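Local coordinates for ABC sugar (Ribose) transporter, periplasmic substrate-binding subunit (Rhodobacter sphaeroides, PDB 3L49), which probably binds a sugar in the periplasm as the substrate-binding subunit of an ABC transporter, at residues T91-T96 and V137-I142; D18-A23 and E67-L72. All coordinates share one frame; numbering follows the deposited sequence.

Interaction 1: T91-T96 and V137-I142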
ATOM      1  N   THR A  91       4.168 -10.265   9.606  1.00 25.11           N
ATOM      2  CA  THR A  91       3.372  -9.574   8.597  1.00 29.81           C
ATOM      3  C   THR A  91       4.216  -8.790   7.615  1.00 28.39           C
ATOM      4  O   THR A  91       5.327  -8.363   7.938  1.00 27.83           O
ATOM      5  CB  THR A  91       2.349  -8.594   9.211  1.00 26.66           C
ATOM      6  OG1 THR A  91       3.032  -7.677  10.073  1.00 27.07           O
ATOM      7  CG2 THR A  91       1.253  -9.330   9.991  1.00 21.85           C
ATOM      8  N   VAL A  92       3.688  -8.624   6.405  1.00 28.71           N
ATOM      9  CA  VAL A  92       4.153  -7.552   5.544  1.00 27.81           C
ATOM     10  C   VAL A  92       3.046  -6.513   5.418  1.00 31.95           C
ATOM     11  O   VAL A  92       1.897  -6.841   5.100  1.00 29.94           O
ATOM     12  CB  VAL A  92       4.824  -8.026   4.189  1.00 31.53           C
ATOM     13  CG1 VAL A  92       5.106  -9.517   4.189  1.00 32.84           C
ATOM     14  CG2 VAL A  92       4.055  -7.617   2.952  1.00 17.28           C
ATOM     15  N   ASP A  93       3.401  -5.278   5.779  1.00 23.93           N
ATOM     16  CA  ASP A  93       2.509  -4.103   5.822  1.00 25.87           C
ATOM     17  C   ASP A  93       1.441  -4.080   6.917  1.00 31.36           C
ATOM     18  O   ASP A  93       1.039  -3.002   7.363  1.00 39.18           O
ATOM     19  CB  ASP A  93       1.894  -3.793   4.450  1.00 20.97           C
ATOM     20  CG  ASP A  93       2.845  -3.038   3.543  1.00 35.80           C
ATOM     21  OD1 ASP A  93       4.044  -2.918   3.875  1.00 45.57           O
ATOM     22  OD2 ASP A  93       2.389  -2.549   2.492  1.00 43.91           O
ATOM     23  N   THR A  94       0.980  -5.248   7.354  1.00 36.13           N
ATOM     24  CA  THR A  94      -0.116  -5.308   8.314  1.00 34.68           C
ATOM     25  C   THR A  94       0.396  -5.035   9.727  1.00 35.72           C
ATOM     26  O   THR A  94       0.858  -5.939  10.426  1.00 44.16           O
ATOM     27  CB  THR A  94      -0.883  -6.650   8.222  1.00 34.95           C
ATOM     28  OG1 THR A  94      -1.181  -6.931   6.849  1.00 38.04           O
ATOM     29  CG2 THR A  94      -2.201  -6.594   9.016  1.00 34.83           C
ATOM     30  N   ALA A  95       0.328  -3.774  10.136  1.00 35.34           N
ATOM     31  CA  ALA A  95       0.786  -3.384  11.466  1.00 32.13           C
ATOM     32  C   ALA A  95      -0.180  -3.885  12.531  1.00 36.79           C
ATOM     33  O   ALA A  95      -1.274  -3.338  12.700  1.00 40.97           O
ATOM     34  CB  ALA A  95       0.956  -1.876  11.555  1.00 35.22           C
ATOM     35  N   THR A  96       0.227  -4.944  13.230  1.00 39.32           N
ATOM     36  CA  THR A  96      -0.582  -5.512  14.313  1.00 40.03           C
ATOM     37  C   THR A  96       0.271  -5.999  15.490  1.00 34.98           C
ATOM     38  O   THR A  96       1.353  -6.547  15.278  1.00 40.05           O
ATOM     39  CB  THR A  96      -1.574  -6.633  13.810  1.00 39.15           C
ATOM     40  OG1 THR A  96      -2.435  -7.038  14.884  1.00 41.01           O
ATOM     41  CG2 THR A  96      -0.842  -7.869  13.229  1.00 13.25           C
ATOM     42  N   VAL A 137      -6.937  -0.422   6.095  1.00 25.19           N
ATOM     43  CA  VAL A 137      -5.618  -1.001   5.870  1.00 30.94           C
ATOM     44  C   VAL A 137      -4.611  -0.097   6.588  1.00 31.68           C
ATOM     45  O   VAL A 137      -4.553   1.102   6.299  1.00 38.01           O
ATOM     46  CB  VAL A 137      -5.299  -1.099   4.357  1.00 28.32           C
ATOM     47  CG1 VAL A 137      -3.968  -1.781   4.113  1.00 29.46           C
ATOM     48  CG2 VAL A 137      -6.400  -1.845   3.644  1.00 29.71           C
ATOM     49  N   PRO A 138      -3.853  -0.659   7.557  1.00 33.56           N
ATOM     50  CA  PRO A 138      -2.857   0.041   8.386  1.00 29.02           C
ATOM     51  C   PRO A 138      -1.967   1.070   7.670  1.00 28.26           C
ATOM     52  O   PRO A 138      -1.875   2.207   8.137  1.00 28.14           O
ATOM     53  CB  PRO A 138      -2.014  -1.106   8.953  1.00 25.94           C
ATOM     54  CG  PRO A 138      -2.985  -2.213   9.100  1.00 23.56           C
ATOM     55  CD  PRO A 138      -3.958  -2.079   7.946  1.00 36.50           C
ATOM     56  N   VAL A 139      -1.339   0.686   6.555  1.00 24.68           N
ATOM     57  CA  VAL A 139      -0.438   1.596   5.828  1.00 18.27           C
ATOM     58  C   VAL A 139      -1.156   2.789   5.189  1.00 24.08           C
ATOM     59  O   VAL A 139      -0.613   3.890   5.130  1.00 32.37           O
ATOM     60  CB  VAL A 139       0.470   0.868   4.800  1.00 21.76           C
ATOM     61  CG1 VAL A 139       1.270  -0.218   5.491  1.00  9.94           C
ATOM     62  CG2 VAL A 139      -0.331   0.283   3.620  1.00 22.23           C
ATOM     63  N   CYS A 140      -2.398   2.585   4.772  1.00 26.43           N
ATOM     64  CA  CYS A 140      -3.190   3.662   4.200  1.00 27.72           C
ATOM     65  C   CYS A 140      -3.739   4.582   5.280  1.00 27.04           C
ATOM     66  O   CYS A 140      -3.996   5.760   5.027  1.00 27.39           O
ATOM     67  CB  CYS A 140      -4.315   3.091   3.337  1.00 29.48           C
ATOM     68  SG  CYS A 140      -3.758   2.554   1.695  1.00 34.73           S
ATOM     69  N   LYS A 141      -3.921   4.029   6.476  1.00 28.95           N
ATOM     70  CA  LYS A 141      -4.300   4.798   7.666  1.00 27.43           C
ATOM     71  C   LYS A 141      -3.192   5.787   8.009  1.00 27.24           C
ATOM     72  O   LYS A 141      -3.465   6.963   8.264  1.00 24.91           O
ATOM     73  CB  LYS A 141      -4.552   3.841   8.839  1.00 29.26           C
ATOM     74  CG  LYS A 141      -5.308   4.417  10.027  1.00 38.47           C
ATOM     75  CD  LYS A 141      -4.388   4.776  11.178  1.00 54.35           C
ATOM     76  CE  LYS A 141      -5.177   5.108  12.426  1.00 47.12           C
ATOM     77  NZ  LYS A 141      -5.668   3.866  13.082  1.00 60.90           N
ATOM     78  N   ILE A 142      -1.947   5.302   7.991  1.00 20.08           N
ATOM     79  CA  ILE A 142      -0.775   6.131   8.260  1.00 16.58           C
ATOM     80  C   ILE A 142      -0.609   7.182   7.165  1.00 23.46           C
ATOM     81  O   ILE A 142      -0.484   8.374   7.462  1.00 23.93           O
ATOM     82  CB  ILE A 142       0.521   5.291   8.398  1.00 22.25           C
ATOM     83  CG1 ILE A 142       0.402   4.284   9.555  1.00 20.89           C
ATOM     84  CG2 ILE A 142       1.730   6.207   8.599  1.00 13.12           C
ATOM     85  CD1 ILE A 142       1.436   3.126   9.496  1.00  9.11           C
TER
HETATM   86  O   HOH W   1      -1.249  -2.512   5.906  1.00 33.40           O
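The carboxylate of Asp93 and the isopropyl group of Val139 meet crosswise, at about a right angle. Val139 places CG1 anti to its carbonyl carbon, and this methyl lies 3.8 Å from Asp93 CG and 3.4 Å from Asp93 O, so one branch touches both the side chain and the backbone of Asp93. Beside it, Pro138 meets the loop through ring atoms CB and CG: CB is 3.7 Å from Ala95 N and 4.0 Å from Ala95 CB. The two segments share no direct hydrogen bond; a water accepts from Val139 N at 3.3 Å and donates weakly to Asp93 O, linking the first turn of helix 138-152 to the loop after strand 89-92. Asp93 has a positive phi (70°), which turns the chain at the strand end, and its OD1 is hydrogen-bonded to Thr104 OG1. An alanine here removes the carboxylate and its bond to Thr104, which would probably loosen the strand end and deprive the bound unidentified ligand, about 3 Å away, of a polar neighbour. Strand and helix belong to different lobes of the type I periplasmic binding fold; apolar contacts and one weakly bonded water would probably break cheaply if the lobes move, as in relatives.

Interaction 2: D18-A23 and E67-L72; sequences DWDLKA and EQLGNL
This is a buried helix-to-strand-end contact within one lobe of a type I periplasmic binding fold, whose lobes are Rossmann-like alpha/beta units. The first turns of helix 18-33, which follows strand 7-12, pack against the C-terminal end of the neighbouring parallel strand 64-68. The evidence is one directional polar bond beside a single apolar pair. Gln68 is extended, with CG anti to the backbone N (chi1 172°), so its amide reaches the helix backbone. Its OE1 accepts from Gln27 NE2, which also binds Ala23 O; with a donor and an acceptor both engaged, the amide has its flip settled. OE1 also lies 3.6 Å from Ala23 CB. Just beyond the strand, Leu69 sends CD1 between two helix side chains, 3.7 Å from Trp19 CZ3, reached obliquely, and 3.4 Å from Asp20 OD1. Asp20 OD2 forms a salt bridge with Arg45, which would probably stabilise the charged carboxylate, about 4 Å from the bound unidentified ligand. Trp19 also touches Pro248 and Ile251 of helix 248-263 on its own lobe, and Asp224 of the other. The polar bond runs from Gln68 NE2 to a lone pair of Asp20 O, 3.2 Å long with an N-H...O angle of 155°.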
ATOM      1  N   ASP A  18       0.495  -5.028  -9.092  1.00 45.10           N
ATOM      2  CA  ASP A  18       1.951  -5.181  -9.227  1.00 47.10           C
ATOM      3  C   ASP A  18       2.734  -5.263  -7.914  1.00 39.47           C
ATOM      4  O   ASP A  18       3.620  -6.063  -7.774  1.00 32.31           O
ATOM      5  CB  ASP A  18       2.506  -4.042 -10.077  1.00 56.04           C
ATOM      6  CG  ASP A  18       3.922  -4.259 -10.494  1.00 69.03           C
ATOM      7  OD1 ASP A  18       4.181  -5.232 -11.213  1.00 80.83           O
ATOM      8  OD2 ASP A  18       4.787  -3.455 -10.128  1.00 72.89           O
ATOM      9  N   TRP A  19       2.423  -4.394  -6.986  1.00 31.04           N
ATOM     10  CA  TRP A  19       3.119  -4.350  -5.735  1.00 36.44           C
ATOM     11  C   TRP A  19       2.859  -5.649  -4.997  1.00 35.52           C
ATOM     12  O   TRP A  19       3.769  -6.286  -4.528  1.00 38.53           O
ATOM     13  CB  TRP A  19       2.684  -3.131  -4.909  1.00 34.35           C
ATOM     14  CG  TRP A  19       3.506  -2.830  -3.699  1.00 34.86           C
ATOM     15  CD1 TRP A  19       4.457  -1.881  -3.568  1.00 34.37           C
ATOM     16  CD2 TRP A  19       3.424  -3.470  -2.437  1.00 31.73           C
ATOM     17  NE1 TRP A  19       4.959  -1.891  -2.326  1.00 30.51           N
ATOM     18  CE2 TRP A  19       4.337  -2.854  -1.602  1.00 25.91           C
ATOM     19  CE3 TRP A  19       2.642  -4.489  -1.924  1.00 34.62           C
ATOM     20  CZ2 TRP A  19       4.510  -3.239  -0.326  1.00 28.30           C
ATOM     21  CZ3 TRP A  19       2.813  -4.860  -0.670  1.00 31.52           C
ATOM     22  CH2 TRP A  19       3.739  -4.248   0.129  1.00 31.39           C
ATOM     23  N   ASP A  20       1.602  -6.042  -4.936  1.00 34.56           N
ATOM     24  CA  ASP A  20       1.195  -7.254  -4.232  1.00 30.91           C
ATOM     25  C   ASP A  20       1.845  -8.496  -4.814  1.00 25.93           C
ATOM     26  O   ASP A  20       2.311  -9.348  -4.069  1.00 27.47           O
ATOM     27  CB  ASP A  20      -0.325  -7.409  -4.275  1.00 34.35           C
ATOM     28  CG  ASP A  20      -1.040  -6.432  -3.364  1.00 42.16           C
ATOM     29  OD1 ASP A  20      -0.448  -5.393  -3.003  1.00 51.41           O
ATOM     30  OD2 ASP A  20      -2.208  -6.699  -3.019  1.00 38.83           O
ATOM     31  N   LEU A  21       1.869  -8.586  -6.144  1.00 27.93           N
ATOM     32  CA  LEU A  21       2.457  -9.725  -6.830  1.00 29.90           C
ATOM     33  C   LEU A  21       3.956  -9.817  -6.568  1.00 32.42           C
ATOM     34  O   LEU A  21       4.467 -10.906  -6.301  1.00 40.36           O
ATOM     35  CB  LEU A  21       2.159  -9.688  -8.334  1.00 28.87           C
ATOM     36  CG  LEU A  21       2.773 -10.832  -9.158  1.00 36.73           C
ATOM     37  CD1 LEU A  21       2.170 -12.173  -8.770  1.00 34.23           C
ATOM     38  CD2 LEU A  21       2.656 -10.592 -10.666  1.00 25.07           C
ATOM     39  N   LYS A  22       4.642  -8.674  -6.622  1.00 29.26           N
ATOM     40  CA  LYS A  22       6.076  -8.597  -6.299  1.00 31.80           C
ATOM     41  C   LYS A  22       6.421  -9.049  -4.874  1.00 28.49           C
ATOM     42  O   LYS A  22       7.397  -9.771  -4.686  1.00 14.86           O
ATOM     43  CB  LYS A  22       6.626  -7.186  -6.545  1.00 35.82           C
ATOM     44  CG  LYS A  22       7.490  -7.024  -7.796  1.00 45.42           C
ATOM     45  CD  LYS A  22       6.693  -7.087  -9.095  1.00 66.10           C
ATOM     46  CE  LYS A  22       7.364  -6.283 -10.205  1.00 70.31           C
ATOM     47  NZ  LYS A  22       7.299  -4.809  -9.951  1.00 55.33           N
ATOM     48  N   ALA A  23       5.622  -8.630  -3.891  1.00 21.49           N
ATOM     49  CA  ALA A  23       5.863  -8.989  -2.495  1.00 20.74           C
ATOM     50  C   ALA A  23       5.628 -10.483  -2.242  1.00 27.35           C
ATOM     51  O   ALA A  23       6.407 -11.149  -1.543  1.00 22.95           O
ATOM     52  CB  ALA A  23       4.978  -8.148  -1.586  1.00 23.29           C
ATOM     53  N   GLU A  67       1.523 -12.978   6.992  1.00 27.13           N
ATOM     54  CA  GLU A  67       0.283 -12.399   6.512  1.00 18.08           C
ATOM     55  C   GLU A  67       0.602 -11.144   5.692  1.00 16.84           C
ATOM     56  O   GLU A  67       1.382 -10.305   6.122  1.00 16.94           O
ATOM     57  CB  GLU A  67      -0.624 -12.081   7.708  1.00 28.20           C
ATOM     58  CG  GLU A  67      -2.111 -11.966   7.392  1.00 31.81           C
ATOM     59  CD  GLU A  67      -2.462 -10.705   6.623  1.00 48.13           C
ATOM     60  OE1 GLU A  67      -1.836  -9.654   6.874  1.00 45.84           O
ATOM     61  OE2 GLU A  67      -3.354 -10.778   5.756  1.00 60.10           O
ATOM     62  N   GLN A  68      -0.021 -10.997   4.529  1.00 18.61           N
ATOM     63  CA  GLN A  68       0.203  -9.811   3.696  1.00 23.08           C
ATOM     64  C   GLN A  68      -1.072  -9.016   3.413  1.00 24.85           C
ATOM     65  O   GLN A  68      -2.011  -9.531   2.811  1.00 26.22           O
ATOM     66  CB  GLN A  68       0.884 -10.217   2.393  1.00 19.75           C
ATOM     67  CG  GLN A  68       1.012  -9.117   1.370  1.00 18.84           C
ATOM     68  CD  GLN A  68       1.805  -9.560   0.165  1.00 28.86           C
ATOM     69  OE1 GLN A  68       2.788 -10.286   0.292  1.00 30.37           O
ATOM     70  NE2 GLN A  68       1.378  -9.128  -1.022  1.00 31.81           N
ATOM     71  N   LEU A  69      -1.083  -7.762   3.866  1.00 35.72           N
ATOM     72  CA  LEU A  69      -2.169  -6.786   3.626  1.00 32.48           C
ATOM     73  C   LEU A  69      -3.569  -7.226   4.057  1.00 33.72           C
ATOM     74  O   LEU A  69      -3.726  -8.186   4.803  1.00 33.21           O
ATOM     75  CB  LEU A  69      -2.163  -6.292   2.173  1.00 28.15           C
ATOM     76  CG  LEU A  69      -1.027  -5.323   1.843  1.00 41.07           C
ATOM     77  CD1 LEU A  69      -0.670  -5.400   0.375  1.00 23.94           C
ATOM     78  CD2 LEU A  69      -1.383  -3.887   2.256  1.00 29.17           C
ATOM     79  N   GLY A  70      -4.586  -6.507   3.590  1.00 38.24           N
ATOM     80  CA  GLY A  70      -5.958  -6.815   3.959  1.00 42.34           C
ATOM     81  C   GLY A  70      -6.482  -5.957   5.090  1.00 47.82           C
ATOM     82  O   GLY A  70      -5.754  -5.137   5.656  1.00 46.84           O
ATOM     83  N   ASN A  71      -7.757  -6.157   5.414  1.00 53.65           N
ATOM     84  CA  ASN A  71      -8.427  -5.410   6.471  1.00 54.82           C
ATOM     85  C   ASN A  71      -8.148  -6.004   7.837  1.00 51.46           C
ATOM     86  O   ASN A  71      -8.426  -7.182   8.076  1.00 40.15           O
ATOM     87  CB  ASN A  71      -9.932  -5.365   6.218  1.00 56.13           C
ATOM     88  CG  ASN A  71     -10.344  -4.218   5.314  1.00 61.27           C
ATOM     89  OD1 ASN A  71     -11.392  -3.616   5.527  1.00 74.15           O
ATOM     90  ND2 ASN A  71      -9.528  -3.904   4.307  1.00 45.57           N
ATOM     91  N   LEU A  72      -7.599  -5.169   8.720  1.00 57.15           N
ATOM     92  CA  LEU A  72      -7.183  -5.573  10.067  1.00 55.76           C
ATOM     93  C   LEU A  72      -8.368  -5.998  10.936  1.00 50.25           C
ATOM     94  O   LEU A  72      -8.296  -7.014  11.633  1.00 45.32           O
ATOM     95  CB  LEU A  72      -6.429  -4.426  10.762  1.00 52.41           C
ATOM     96  CG  LEU A  72      -5.174  -4.674  11.618  1.00 53.66           C
ATOM     97  CD1 LEU A  72      -5.195  -3.769  12.848  1.00 52.71           C
ATOM     98  CD2 LEU A  72      -4.983  -6.132  12.039  1.00 58.69           C
TER

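Overall arrangement
Interaction 2 (18-23 with 67-72) closes along the chain before interaction 1 (91-96 with 137-142) opens, and their centres lie 10 Å apart. They share a sheet: strands 64-68 and 89-92 are parallel neighbours, joined where Val92 N probably bonds Glu67 O at 2.9 Å. Beyond the strand ends, Thr94 OG1 probably pairs with Glu67 OE1 at 2.8 Å, and Asp93 OD2 packs 3.2 Å from Trp19 CH2. Interaction 2 joins helix and strand within one lobe, whereas interaction 1 reaches helix 138-152 of the other. Since Asp20 and Asp93 both lie near the bound unidentified ligand, the two contacts together probably border the interlobe cleft, where relatives bind their sugar.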